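Local coordinates for Rep protein (Adeno-associated virus - 5, PDB 1M55) that probably recognises the viral replication origin and nicks DNA there, as the endonuclease domain of a rolling-circle-type replication initiator, at residues 53-58 / 117-122; 57-62 / 88-93; 68-73 / 109-114; 113-118 / 128-133. All coordinates share one frame; numbering follows the deposited sequence.

Past strand 3-10 and helix 24-32, helix 50-71 opens three of the four contacts. Contacts 1 and 2 start on overlapping residues, 53-58 and 57-62, while contact 3 starts near the end of the helix at 68-73. Contact 2 closes first, on strand 88-95, and ties the helix to the antiparallel sheet. Contact 3 crosses it, closing later on helix 101-118, and is itself nested inside the longer loop that contact 1 closes at 117-122. Contact 4 opens at 113-118, on residues shared with contacts 1 and 3, and closes a short loop at 128-133, where helix 101-118 meets strand 131-133. Together they fasten both long helices to each other and to the sheet.

Contact 1: residues 53-58 / 117-122; sequences LTVADR and KVVFQG
Arg58, on helix 50-71, and Val119, near the C-terminal end of helix 101-118, bring the two backbones nearest, with their CA atoms 6.9 Å apart. Residues 53-58 are wholly helical, whereas 117-122 begin in a helix and finish in a turn with positive phi at Gln121 and Gly122. Arg58 and Val119 both point their CB atoms at the facing segment. The aliphatic part of the arginine does the touching: its CG lies 3.8 Å from Val119 CG2, and the chain then bends at chi2 and chi3, carrying the guanidinium off toward solvent. There, a water in the guanidinium plane accepts from Arg58 NH1 at 2.9 Å and donates to Val118 O at 3.0 Å, bridging the segments. Deeper down, Val55 holds CG1 anti to its backbone N (chi1 -179°), which brings this methyl to the rim of the Phe120 ring, 3.9 Å from CZ and near the ring plane. The same ring has Val119 CG1 over one face, 3.7 Å above it and offset toward the rim. Phe26 and Val30 of helix 24-32 pack against Val55 as well, and Pro12 against Phe120. The chemistry is thus split by depth: an apolar core of two valines and a phenylalanine lies beneath a solvent-side polar link that runs through water, so the arginine supplies methylene packing and a mediated bond to the backbone at once.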
loop_
_atom_site.group_PDB
_atom_site.type_symbol
_atom_site.label_atom_id
_atom_site.label_comp_id
_atom_site.label_asym_id
_atom_site.label_seq_id
_atom_site.Cartn_x
_atom_site.Cartn_y
_atom_site.Cartn_z
ATOM N N LEU A 53 5.730 7.458 6.016
ATOM C CA LEU A 53 5.816 7.294 4.566
ATOM C C LEU A 53 7.114 6.571 4.191
ATOM O O LEU A 53 7.137 5.744 3.276
ATOM C CB LEU A 53 5.747 8.654 3.869
ATOM C CG LEU A 53 5.938 8.680 2.350
ATOM C CD1 LEU A 53 4.942 7.758 1.649
ATOM C CD2 LEU A 53 5.796 10.114 1.860
ATOM N N THR A 54 8.187 6.877 4.911
ATOM C CA THR A 54 9.478 6.248 4.661
ATOM C C THR A 54 9.374 4.734 4.857
ATOM O O THR A 54 9.853 3.957 4.022
ATOM C CB THR A 54 10.568 6.865 5.572
ATOM O OG1 THR A 54 10.729 8.250 5.229
ATOM C CG2 THR A 54 11.898 6.143 5.405
ATOM N N VAL A 55 8.723 4.311 5.936
ATOM C CA VAL A 55 8.543 2.883 6.193
ATOM C C VAL A 55 7.619 2.294 5.127
ATOM O O VAL A 55 7.894 1.227 4.570
ATOM C CB VAL A 55 7.897 2.618 7.578
ATOM C CG1 VAL A 55 7.756 1.119 7.812
ATOM C CG2 VAL A 55 8.727 3.230 8.674
ATOM N N ALA A 56 6.539 3.014 4.831
ATOM C CA ALA A 56 5.549 2.577 3.852
ATOM C C ALA A 56 6.136 2.308 2.468
ATOM O O ALA A 56 5.840 1.276 1.857
ATOM C CB ALA A 56 4.427 3.596 3.753
ATOM N N ASP A 57 6.975 3.215 1.975
ATOM C CA ASP A 57 7.564 3.019 0.653
ATOM C C ASP A 57 8.467 1.796 0.617
ATOM O O ASP A 57 8.483 1.066 -0.379
ATOM C CB ASP A 57 8.349 4.246 0.188
ATOM C CG ASP A 57 8.800 4.131 -1.265
ATOM O OD1 ASP A 57 7.934 3.977 -2.155
ATOM O OD2 ASP A 57 10.021 4.170 -1.515
ATOM N N ARG A 58 9.226 1.573 1.688
ATOM C CA ARG A 58 10.112 0.419 1.726
ATOM C C ARG A 58 9.274 -0.856 1.740
ATOM O O ARG A 58 9.592 -1.822 1.038
ATOM C CB ARG A 58 11.043 0.472 2.937
ATOM C CG ARG A 58 12.121 -0.616 2.945
ATOM C CD ARG A 58 12.979 -0.597 1.672
ATOM N NE ARG A 58 13.556 0.720 1.409
ATOM C CZ ARG A 58 14.644 1.200 2.002
ATOM N NH1 ARG A 58 15.303 0.470 2.896
ATOM N NH2 ARG A 58 15.047 2.436 1.736
ATOM N N LYS A 117 12.254 -9.378 7.920
ATOM C CA LYS A 117 13.710 -9.418 7.815
ATOM C C LYS A 117 14.346 -8.156 7.236
ATOM O O LYS A 117 15.286 -7.603 7.810
ATOM C CB LYS A 117 14.143 -10.634 6.992
ATOM C CG LYS A 117 13.902 -11.955 7.699
ATOM C CD LYS A 117 14.499 -13.134 6.956
ATOM C CE LYS A 117 13.775 -13.413 5.658
ATOM N NZ LYS A 117 14.278 -14.671 5.039
ATOM N N VAL A 118 13.829 -7.698 6.102
ATOM C CA VAL A 118 14.374 -6.531 5.415
ATOM C C VAL A 118 14.060 -5.167 6.016
ATOM O O VAL A 118 14.951 -4.328 6.177
ATOM C CB VAL A 118 13.937 -6.523 3.925
ATOM C CG1 VAL A 118 14.429 -5.269 3.220
ATOM C CG2 VAL A 118 14.457 -7.762 3.229
ATOM N N VAL A 119 12.795 -4.936 6.339
ATOM C CA VAL A 119 12.396 -3.641 6.863
ATOM C C VAL A 119 12.484 -3.523 8.380
ATOM O O VAL A 119 12.863 -2.473 8.905
ATOM C CB VAL A 119 10.944 -3.283 6.412
ATOM C CG1 VAL A 119 10.646 -1.817 6.683
ATOM C CG2 VAL A 119 10.742 -3.605 4.937
ATOM N N PHE A 120 12.207 -4.618 9.079
ATOM C CA PHE A 120 12.179 -4.581 10.534
ATOM C C PHE A 120 13.263 -5.293 11.327
ATOM O O PHE A 120 13.074 -5.598 12.503
ATOM C CB PHE A 120 10.775 -4.965 11.004
ATOM C CG PHE A 120 9.700 -4.138 10.360
ATOM C CD1 PHE A 120 8.812 -4.705 9.453
ATOM C CD2 PHE A 120 9.638 -2.767 10.595
ATOM C CE1 PHE A 120 7.881 -3.910 8.781
ATOM C CE2 PHE A 120 8.716 -1.968 9.933
ATOM C CZ PHE A 120 7.836 -2.539 9.022
ATOM N N GLN A 121 14.408 -5.530 10.691
ATOM C CA GLN A 121 15.554 -6.153 11.354
ATOM C C GLN A 121 15.239 -7.458 12.082
ATOM O O GLN A 121 15.839 -7.758 13.118
ATOM C CB GLN A 121 16.162 -5.154 12.350
ATOM C CG GLN A 121 16.424 -3.785 11.763
ATOM C CD GLN A 121 16.811 -2.746 12.806
ATOM O OE1 GLN A 121 17.169 -3.074 13.938
ATOM N NE2 GLN A 121 16.719 -1.478 12.428
ATOM N N GLY A 122 14.284 -8.223 11.563
ATOM C CA GLY A 122 13.922 -9.478 12.196
ATOM C C GLY A 122 12.969 -9.342 13.372
ATOM O O GLY A 122 12.654 -10.336 14.030
HETATM O O HOH W 1 15.605 -1.914 4.529
#

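Contact 2: residues 57-62 / 88-93; sequences DRIRRV and FHLHTL. With ZN (zinc ion), chain C.
Apolar packing joins Ile59 of the helix to Leu90 of the strand, and it is a methyl-to-methyl affair: Ile59 CG2 sits 3.8 Å from Leu90 CD1, the two side chains meeting at a slant. With Ile59 CG2 anti to the backbone N, that branch faces the strand, and both residues are buried. The ionic interactions stay within the helix. Arg60 grips Asp57 side-on, NH2 at 2.9 Å and NE at 3.1 Å, both to Asp57 OD1, while Arg61 NE donates to the other oxygen, OD2, at 2.9 Å in a nearly straight bond (167°). Arg60 NH2 also sits over the centre of the Arg61 guanidinium, the planes steeply inclined; the carboxylate probably offsets the like charges. Metal binding occupies the other side of the strand: His89 and His91 alternate with Leu90 and hold a zinc ion through NE2, His91 NE2 at 2.0 Å, with Glu82 as third protein ligand. This His-hydrophobic-His strand is the HUH motif of rolling-circle nucleases, its middle residue anchored in the core.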
loop_
_atom_site.group_PDB
_atom_site.type_symbol
_atom_site.label_atom_id
_atom_site.label_comp_id
_atom_site.label_asym_id
_atom_site.label_seq_id
_atom_site.Cartn_x
_atom_site.Cartn_y
_atom_site.Cartn_z
ATOM N N ASP A 57 6.975 3.215 1.975
ATOM C CA ASP A 57 7.564 3.019 0.653
ATOM C C ASP A 57 8.467 1.796 0.617
ATOM O O ASP A 57 8.483 1.066 -0.379
ATOM C CB ASP A 57 8.349 4.246 0.188
ATOM C CG ASP A 57 8.800 4.131 -1.265
ATOM O OD1 ASP A 57 7.934 3.977 -2.155
ATOM O OD2 ASP A 57 10.021 4.170 -1.515
ATOM N N ARG A 58 9.226 1.573 1.688
ATOM C CA ARG A 58 10.112 0.419 1.726
ATOM C C ARG A 58 9.274 -0.856 1.740
ATOM O O ARG A 58 9.592 -1.822 1.038
ATOM C CB ARG A 58 11.043 0.472 2.937
ATOM C CG ARG A 58 12.121 -0.616 2.945
ATOM C CD ARG A 58 12.979 -0.597 1.672
ATOM N NE ARG A 58 13.556 0.720 1.409
ATOM C CZ ARG A 58 14.644 1.200 2.002
ATOM N NH1 ARG A 58 15.303 0.470 2.896
ATOM N NH2 ARG A 58 15.047 2.436 1.736
ATOM N N ILE A 59 8.191 -0.854 2.513
ATOM C CA ILE A 59 7.302 -2.011 2.575
ATOM C C ILE A 59 6.738 -2.272 1.178
ATOM O O ILE A 59 6.752 -3.407 0.694
ATOM C CB ILE A 59 6.124 -1.774 3.556
ATOM C CG1 ILE A 59 6.625 -1.789 4.999
ATOM C CG2 ILE A 59 5.033 -2.835 3.363
ATOM C CD1 ILE A 59 5.536 -1.471 6.017
ATOM N N ARG A 60 6.252 -1.215 0.533
ATOM C CA ARG A 60 5.683 -1.325 -0.803
ATOM C C ARG A 60 6.653 -1.965 -1.793
ATOM O O ARG A 60 6.298 -2.924 -2.487
ATOM C CB ARG A 60 5.264 0.051 -1.323
ATOM C CG ARG A 60 4.780 0.014 -2.753
ATOM C CD ARG A 60 4.671 1.394 -3.336
ATOM N NE ARG A 60 5.961 2.062 -3.518
ATOM C CZ ARG A 60 6.645 2.070 -4.659
ATOM N NH1 ARG A 60 6.183 1.426 -5.727
ATOM N NH2 ARG A 60 7.739 2.811 -4.765
ATOM N N ARG A 61 7.874 -1.440 -1.862
ATOM C CA ARG A 61 8.860 -1.984 -2.791
ATOM C C ARG A 61 9.227 -3.432 -2.474
ATOM O O ARG A 61 9.243 -4.280 -3.364
ATOM C CB ARG A 61 10.107 -1.103 -2.833
ATOM C CG ARG A 61 9.850 0.287 -3.401
ATOM C CD ARG A 61 11.117 1.127 -3.355
ATOM N NE ARG A 61 10.894 2.511 -3.769
ATOM C CZ ARG A 61 10.959 2.942 -5.024
ATOM N NH1 ARG A 61 11.236 2.100 -6.010
ATOM N NH2 ARG A 61 10.777 4.227 -5.291
ATOM N N VAL A 62 9.505 -3.730 -1.208
ATOM C CA VAL A 62 9.860 -5.095 -0.829
ATOM C C VAL A 62 8.710 -6.058 -1.156
ATOM O O VAL A 62 8.934 -7.157 -1.684
ATOM C CB VAL A 62 10.246 -5.191 0.666
ATOM C CG1 VAL A 62 10.394 -6.652 1.085
ATOM C CG2 VAL A 62 11.558 -4.438 0.908
ATOM N N PHE A 88 -1.752 3.610 10.214
ATOM C CA PHE A 88 -1.294 4.083 8.919
ATOM C C PHE A 88 -1.300 2.739 8.191
ATOM O O PHE A 88 -0.896 1.715 8.762
ATOM C CB PHE A 88 0.134 4.614 9.002
ATOM C CG PHE A 88 0.228 6.005 9.542
ATOM C CD1 PHE A 88 0.301 6.232 10.912
ATOM C CD2 PHE A 88 0.238 7.095 8.675
ATOM C CE1 PHE A 88 0.384 7.529 11.413
ATOM C CE2 PHE A 88 0.323 8.397 9.163
ATOM C CZ PHE A 88 0.397 8.615 10.537
ATOM N N HIS A 89 -1.781 2.707 6.958
ATOM C CA HIS A 89 -1.843 1.438 6.253
ATOM C C HIS A 89 -1.786 1.609 4.753
ATOM O O HIS A 89 -2.031 2.697 4.227
ATOM C CB HIS A 89 -3.120 0.679 6.644
ATOM C CG HIS A 89 -4.379 1.430 6.348
ATOM N ND1 HIS A 89 -4.886 2.434 7.145
ATOM C CD2 HIS A 89 -5.211 1.354 5.277
ATOM C CE1 HIS A 89 -5.975 2.931 6.544
ATOM N NE2 HIS A 89 -6.209 2.304 5.409
ATOM N N LEU A 90 -1.456 0.519 4.075
ATOM C CA LEU A 90 -1.355 0.504 2.626
ATOM C C LEU A 90 -2.411 -0.391 2.000
ATOM O O LEU A 90 -2.591 -1.535 2.432
ATOM C CB LEU A 90 0.011 -0.049 2.199
ATOM C CG LEU A 90 1.278 0.756 2.490
ATOM C CD1 LEU A 90 2.477 -0.177 2.525
ATOM C CD2 LEU A 90 1.449 1.846 1.445
ATOM N N HIS A 91 -3.149 0.152 1.035
ATOM C CA HIS A 91 -4.107 -0.643 0.273
ATOM C C HIS A 91 -3.220 -1.068 -0.886
ATOM O O HIS A 91 -2.815 -0.235 -1.705
ATOM C CB HIS A 91 -5.266 0.202 -0.254
ATOM C CG HIS A 91 -6.276 0.547 0.791
ATOM N ND1 HIS A 91 -7.436 -0.163 1.005
ATOM C CD2 HIS A 91 -6.275 1.542 1.711
ATOM C CE1 HIS A 91 -8.090 0.408 2.023
ATOM N NE2 HIS A 91 -7.425 1.446 2.483
ATOM N N THR A 92 -2.853 -2.341 -0.904
ATOM C CA THR A 92 -1.968 -2.866 -1.929
ATOM C C THR A 92 -2.725 -3.692 -2.966
ATOM O O THR A 92 -3.087 -4.844 -2.707
ATOM C CB THR A 92 -0.856 -3.714 -1.270
ATOM O OG1 THR A 92 -0.377 -3.030 -0.100
ATOM C CG2 THR A 92 0.305 -3.927 -2.227
ATOM N N LEU A 93 -3.012 -3.076 -4.111
ATOM C CA LEU A 93 -3.709 -3.763 -5.192
ATOM C C LEU A 93 -2.672 -4.262 -6.187
ATOM O O LEU A 93 -1.918 -3.469 -6.759
ATOM C CB LEU A 93 -4.676 -2.822 -5.916
ATOM C CG LEU A 93 -5.903 -2.292 -5.179
ATOM C CD1 LEU A 93 -6.665 -1.350 -6.106
ATOM C CD2 LEU A 93 -6.785 -3.445 -4.748
HETATM ZN ZN ZN C . -7.700 2.664 4.047
#

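Contact 3: residues 68-73 / 109-114; sequences NKFSKQ and SQIRAQ. With ZN (zinc ion), chain D.
The phenyl ring of Phe70 has Lys69 CE over one face, 3.5 Å above the plane and offset toward the rim, and meets helix 101-118 with its edge. Gln110 OE1 lies at that edge in the ring plane, 3.3 Å from Phe70 CZ, and the amide stands almost perpendicular to the ring (87° between planes). Ile111 CG1 is at the edge too, 4.1 Å from Phe70 CE1. Tyr107, one turn before Ile111 on the same helix, stacks its ring with that of Phe70. The phenyl is placed by a CG anti to the carbonyl carbon (chi1 -61°), which sends it across to the facing helix.

Lys69 adds a second, polar link. Its chain bends at chi3, and Lys69 NZ donates a hydrogen bond to a water at 2.8 Å, which in turn donates to Gln110 OE1 at 2.9 Å; NZ also has a direct salt bridge to Glu66. Farther along, past the helix end, where Lys72 has positive phi, Gln73 OE1 binds a zinc ion at 2.3 Å, with Glu95 and two waters as the other ligands. This metal site lies well away from Gln110.

One amide oxygen therefore serves two neighbours: it accepts from the bridging water and faces the positively polarised rim of an aromatic ring. Such an edge approach is probably mildly attractive, and it suits a partly exposed helix-helix seam in which apolar packing grades into water.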
loop_
_atom_site.group_PDB
_atom_site.type_symbol
_atom_site.label_atom_id
_atom_site.label_comp_id
_atom_site.label_asym_id
_atom_site.label_seq_id
_atom_site.Cartn_x
_atom_site.Cartn_y
_atom_site.Cartn_z
ATOM N N ASN A 68 6.683 -10.089 -7.489
ATOM C CA ASN A 68 7.199 -10.313 -8.840
ATOM C C ASN A 68 7.916 -11.657 -8.927
ATOM O O ASN A 68 7.922 -12.296 -9.978
ATOM C CB ASN A 68 8.169 -9.195 -9.260
ATOM C CG ASN A 68 7.489 -7.834 -9.442
ATOM O OD1 ASN A 68 8.171 -6.813 -9.539
ATOM N ND2 ASN A 68 6.164 -7.811 -9.500
ATOM N N LYS A 69 8.546 -12.076 -7.833
ATOM C CA LYS A 69 9.240 -13.362 -7.809
ATOM C C LYS A 69 8.232 -14.482 -8.079
ATOM O O LYS A 69 8.504 -15.403 -8.853
ATOM C CB LYS A 69 9.908 -13.587 -6.452
ATOM C CG LYS A 69 10.633 -14.922 -6.337
ATOM C CD LYS A 69 11.108 -15.180 -4.925
ATOM C CE LYS A 69 9.937 -15.291 -3.979
ATOM N NZ LYS A 69 10.355 -15.797 -2.650
ATOM N N PHE A 70 7.058 -14.371 -7.460
ATOM C CA PHE A 70 5.994 -15.362 -7.611
ATOM C C PHE A 70 5.228 -15.257 -8.932
ATOM O O PHE A 70 4.882 -16.275 -9.532
ATOM C CB PHE A 70 5.004 -15.263 -6.446
ATOM C CG PHE A 70 5.614 -15.525 -5.098
ATOM C CD1 PHE A 70 5.524 -14.574 -4.086
ATOM C CD2 PHE A 70 6.267 -16.726 -4.831
ATOM C CE1 PHE A 70 6.075 -14.814 -2.830
ATOM C CE2 PHE A 70 6.821 -16.973 -3.574
ATOM C CZ PHE A 70 6.722 -16.014 -2.574
ATOM N N SER A 71 4.945 -14.036 -9.373
ATOM C CA SER A 71 4.206 -13.823 -10.619
ATOM C C SER A 71 5.092 -13.956 -11.854
ATOM O O SER A 71 4.589 -14.101 -12.971
ATOM C CB SER A 71 3.565 -12.434 -10.620
ATOM O OG SER A 71 4.563 -11.423 -10.624
ATOM N N LYS A 72 6.404 -13.868 -11.646
ATOM C CA LYS A 72 7.395 -13.941 -12.720
ATOM C C LYS A 72 7.150 -12.898 -13.816
ATOM O O LYS A 72 7.251 -13.188 -15.010
ATOM C CB LYS A 72 7.495 -15.361 -13.295
ATOM C CG LYS A 72 8.109 -16.367 -12.317
ATOM C CD LYS A 72 8.275 -17.743 -12.948
ATOM C CE LYS A 72 8.769 -18.775 -11.940
ATOM N NZ LYS A 72 10.095 -18.424 -11.374
ATOM N N GLN A 73 6.805 -11.686 -13.390
ATOM C CA GLN A 73 6.566 -10.561 -14.292
ATOM C C GLN A 73 6.530 -9.280 -13.462
ATOM O O GLN A 73 6.501 -9.340 -12.228
ATOM C CB GLN A 73 5.233 -10.718 -15.034
ATOM C CG GLN A 73 4.008 -10.734 -14.133
ATOM C CD GLN A 73 2.736 -10.428 -14.890
ATOM O OE1 GLN A 73 2.490 -9.284 -15.270
ATOM N NE2 GLN A 73 1.924 -11.444 -15.116
ATOM N N SER A 109 2.213 -14.858 3.108
ATOM C CA SER A 109 2.874 -15.224 4.358
ATOM C C SER A 109 4.396 -15.100 4.161
ATOM O O SER A 109 5.115 -14.601 5.038
ATOM C CB SER A 109 2.504 -16.659 4.739
ATOM O OG SER A 109 3.129 -17.040 5.952
ATOM N N GLN A 110 4.879 -15.538 3.002
ATOM C CA GLN A 110 6.302 -15.447 2.684
ATOM C C GLN A 110 6.718 -13.984 2.532
ATOM O O GLN A 110 7.812 -13.595 2.949
ATOM C CB GLN A 110 6.625 -16.228 1.409
ATOM C CG GLN A 110 6.582 -17.738 1.589
ATOM C CD GLN A 110 6.890 -18.492 0.307
ATOM O OE1 GLN A 110 7.882 -18.213 -0.374
ATOM N NE2 GLN A 110 6.044 -19.460 -0.027
ATOM N N ILE A 111 5.850 -13.176 1.927
ATOM C CA ILE A 111 6.141 -11.758 1.754
ATOM C C ILE A 111 6.240 -11.099 3.129
ATOM O O ILE A 111 7.151 -10.312 3.378
ATOM C CB ILE A 111 5.075 -11.047 0.895
ATOM C CG1 ILE A 111 5.069 -11.640 -0.519
ATOM C CG2 ILE A 111 5.368 -9.552 0.839
ATOM C CD1 ILE A 111 4.030 -11.048 -1.447
ATOM N N ARG A 112 5.324 -11.446 4.032
ATOM C CA ARG A 112 5.346 -10.894 5.384
ATOM C C ARG A 112 6.679 -11.221 6.064
ATOM O O ARG A 112 7.297 -10.351 6.685
ATOM C CB ARG A 112 4.184 -11.445 6.215
ATOM C CG ARG A 112 4.177 -10.957 7.661
ATOM C CD ARG A 112 2.906 -11.350 8.390
ATOM N NE ARG A 112 2.711 -12.795 8.423
ATOM C CZ ARG A 112 1.621 -13.413 7.974
ATOM N NH1 ARG A 112 0.616 -12.713 7.454
ATOM N NH2 ARG A 112 1.541 -14.735 8.028
ATOM N N ALA A 113 7.124 -12.468 5.928
ATOM C CA ALA A 113 8.393 -12.893 6.516
ATOM C C ALA A 113 9.554 -12.070 5.943
ATOM O O ALA A 113 10.475 -11.682 6.669
ATOM C CB ALA A 113 8.613 -14.379 6.268
ATOM N N GLN A 114 9.505 -11.799 4.640
ATOM C CA GLN A 114 10.544 -11.007 3.985
ATOM C C GLN A 114 10.530 -9.571 4.520
ATOM O O GLN A 114 11.586 -8.972 4.743
ATOM C CB GLN A 114 10.348 -11.026 2.467
ATOM C CG GLN A 114 11.284 -10.110 1.682
ATOM C CD GLN A 114 12.732 -10.588 1.650
ATOM O OE1 GLN A 114 13.132 -11.484 2.394
ATOM N NE2 GLN A 114 13.525 -9.980 0.783
HETATM ZN ZN ZN D . 0.901 -7.859 -16.083
HETATM O O HOH W 2 9.349 -15.768 -0.090
HETATM O O HOH W 3 -0.248 -9.908 -16.474
HETATM O O HOH W 4 2.368 -5.992 -15.947
#

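Contact 4: residues 113-118 / 128-133; sequences AQLVKV and NDWVAI
Behind Leu115 and Val116, the two residues that meet Trp130, the shorter backbone bond within 113-118 is Val118 N to Gln114 O at 2.9 Å. The carbonyl of Val116 is taken up in the turn beyond the helix, where Gly122 N is its partner. These bonds settle the backbone, and the contact itself is apolar.

Trp130 comes from just before strand 131-133 and pushes the six-membered part of its indole, rim first, at the helix. Val116 CG2 lies 3.8 Å from CZ2 of that ring, near its plane. Leu115 CB sits at the same rim, 3.9 Å from Trp130 CH2, and Leu115 CD1 reaches toward CH2 and CZ3. The indole is carried there by a chi1 of 74°, with CG wedged between the backbone N and the carbonyl carbon. One face of the ring is covered by the next residue, Val131, whose CG2 stands 3.5 Å above the plane, offset toward the rim; that methyl is also 4.5 Å from Leu115 CD1. Arg112, also on helix 101-118, lays its CG against the indole, and Phe120 CE1 is 3.9 Å from Trp130 CH2, linking this core to the turn after the helix.

All four touching residues are buried and their meeting surfaces are hydrocarbon, so the joint between helix 101-118 and strand 131-133 rests on van der Waals packing and the exclusion of water rather than on polar bonds.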
loop_
_atom_site.group_PDB
_atom_site.type_symbol
_atom_site.label_atom_id
_atom_site.label_comp_id
_atom_site.label_asym_id
_atom_site.label_seq_id
_atom_site.Cartn_x
_atom_site.Cartn_y
_atom_site.Cartn_z
ATOM N N ALA A 113 7.124 -12.468 5.928
ATOM C CA ALA A 113 8.393 -12.893 6.516
ATOM C C ALA A 113 9.554 -12.070 5.943
ATOM O O ALA A 113 10.475 -11.682 6.669
ATOM C CB ALA A 113 8.613 -14.379 6.268
ATOM N N GLN A 114 9.505 -11.799 4.640
ATOM C CA GLN A 114 10.544 -11.007 3.985
ATOM C C GLN A 114 10.530 -9.571 4.520
ATOM O O GLN A 114 11.586 -8.972 4.743
ATOM C CB GLN A 114 10.348 -11.026 2.467
ATOM C CG GLN A 114 11.284 -10.110 1.682
ATOM C CD GLN A 114 12.732 -10.588 1.650
ATOM O OE1 GLN A 114 13.132 -11.484 2.394
ATOM N NE2 GLN A 114 13.525 -9.980 0.783
ATOM N N LEU A 115 9.338 -9.020 4.736
ATOM C CA LEU A 115 9.219 -7.666 5.272
ATOM C C LEU A 115 9.849 -7.591 6.663
ATOM O O LEU A 115 10.565 -6.642 6.984
ATOM C CB LEU A 115 7.747 -7.244 5.355
ATOM C CG LEU A 115 7.038 -6.987 4.024
ATOM C CD1 LEU A 115 5.555 -6.749 4.249
ATOM C CD2 LEU A 115 7.672 -5.795 3.334
ATOM N N VAL A 116 9.583 -8.601 7.484
ATOM C CA VAL A 116 10.122 -8.646 8.841
ATOM C C VAL A 116 11.655 -8.610 8.819
ATOM O O VAL A 116 12.280 -7.862 9.576
ATOM C CB VAL A 116 9.610 -9.899 9.598
ATOM C CG1 VAL A 116 10.329 -10.068 10.939
ATOM C CG2 VAL A 116 8.106 -9.781 9.827
ATOM N N LYS A 117 12.254 -9.378 7.920
ATOM C CA LYS A 117 13.710 -9.418 7.815
ATOM C C LYS A 117 14.346 -8.156 7.236
ATOM O O LYS A 117 15.286 -7.603 7.810
ATOM C CB LYS A 117 14.143 -10.634 6.992
ATOM C CG LYS A 117 13.902 -11.955 7.699
ATOM C CD LYS A 117 14.499 -13.134 6.956
ATOM C CE LYS A 117 13.775 -13.413 5.658
ATOM N NZ LYS A 117 14.278 -14.671 5.039
ATOM N N VAL A 118 13.829 -7.698 6.102
ATOM C CA VAL A 118 14.374 -6.531 5.415
ATOM C C VAL A 118 14.060 -5.167 6.016
ATOM O O VAL A 118 14.951 -4.328 6.177
ATOM C CB VAL A 118 13.937 -6.523 3.925
ATOM C CG1 VAL A 118 14.429 -5.269 3.220
ATOM C CG2 VAL A 118 14.457 -7.762 3.229
ATOM N N ASN A 128 -1.954 -6.418 15.297
ATOM C CA ASN A 128 -2.813 -7.525 14.907
ATOM C C ASN A 128 -3.099 -7.499 13.410
ATOM O O ASN A 128 -3.377 -6.441 12.850
ATOM C CB ASN A 128 -4.135 -7.479 15.679
ATOM C CG ASN A 128 -5.021 -8.682 15.385
ATOM O OD1 ASN A 128 -4.575 -9.829 15.462
ATOM N ND2 ASN A 128 -6.275 -8.424 15.036
ATOM N N ASP A 129 -2.995 -8.664 12.773
ATOM C CA ASP A 129 -3.263 -8.831 11.345
ATOM C C ASP A 129 -2.663 -7.695 10.530
ATOM O O ASP A 129 -3.346 -7.095 9.702
ATOM C CB ASP A 129 -4.780 -8.894 11.089
ATOM C CG ASP A 129 -5.462 -10.015 11.859
ATOM O OD1 ASP A 129 -4.914 -11.138 11.914
ATOM O OD2 ASP A 129 -6.557 -9.768 12.408
ATOM N N TRP A 130 -1.380 -7.421 10.741
ATOM C CA TRP A 130 -0.742 -6.325 10.027
ATOM C C TRP A 130 -0.561 -6.531 8.520
ATOM O O TRP A 130 -0.305 -5.577 7.797
ATOM C CB TRP A 130 0.540 -5.865 10.733
ATOM C CG TRP A 130 1.711 -6.767 10.600
ATOM C CD1 TRP A 130 1.946 -7.926 11.286
ATOM C CD2 TRP A 130 2.836 -6.574 9.736
ATOM N NE1 TRP A 130 3.149 -8.465 10.898
ATOM C CE2 TRP A 130 3.717 -7.657 9.948
ATOM C CE3 TRP A 130 3.188 -5.586 8.803
ATOM C CZ2 TRP A 130 4.928 -7.783 9.260
ATOM C CZ3 TRP A 130 4.396 -5.712 8.120
ATOM C CH2 TRP A 130 5.250 -6.804 8.355
ATOM N N VAL A 131 -0.645 -7.776 8.055
ATOM C CA VAL A 131 -0.577 -8.069 6.619
ATOM C C VAL A 131 -1.813 -8.931 6.389
ATOM O O VAL A 131 -1.831 -10.110 6.757
ATOM C CB VAL A 131 0.692 -8.845 6.209
ATOM C CG1 VAL A 131 0.646 -9.168 4.715
ATOM C CG2 VAL A 131 1.929 -8.019 6.505
ATOM N N ALA A 132 -2.859 -8.333 5.829
ATOM C CA ALA A 132 -4.117 -9.041 5.625
ATOM C C ALA A 132 -4.663 -9.026 4.203
ATOM O O ALA A 132 -4.795 -7.967 3.587
ATOM C CB ALA A 132 -5.172 -8.481 6.584
ATOM N N ILE A 133 -5.001 -10.207 3.693
ATOM C CA ILE A 133 -5.582 -10.329 2.358
ATOM C C ILE A 133 -7.081 -10.036 2.501
ATOM O O ILE A 133 -7.749 -10.596 3.378
ATOM C CB ILE A 133 -5.445 -11.764 1.803
ATOM C CG1 ILE A 133 -3.973 -12.173 1.725
ATOM C CG2 ILE A 133 -6.096 -11.858 0.425
ATOM C CD1 ILE A 133 -3.775 -13.650 1.450
#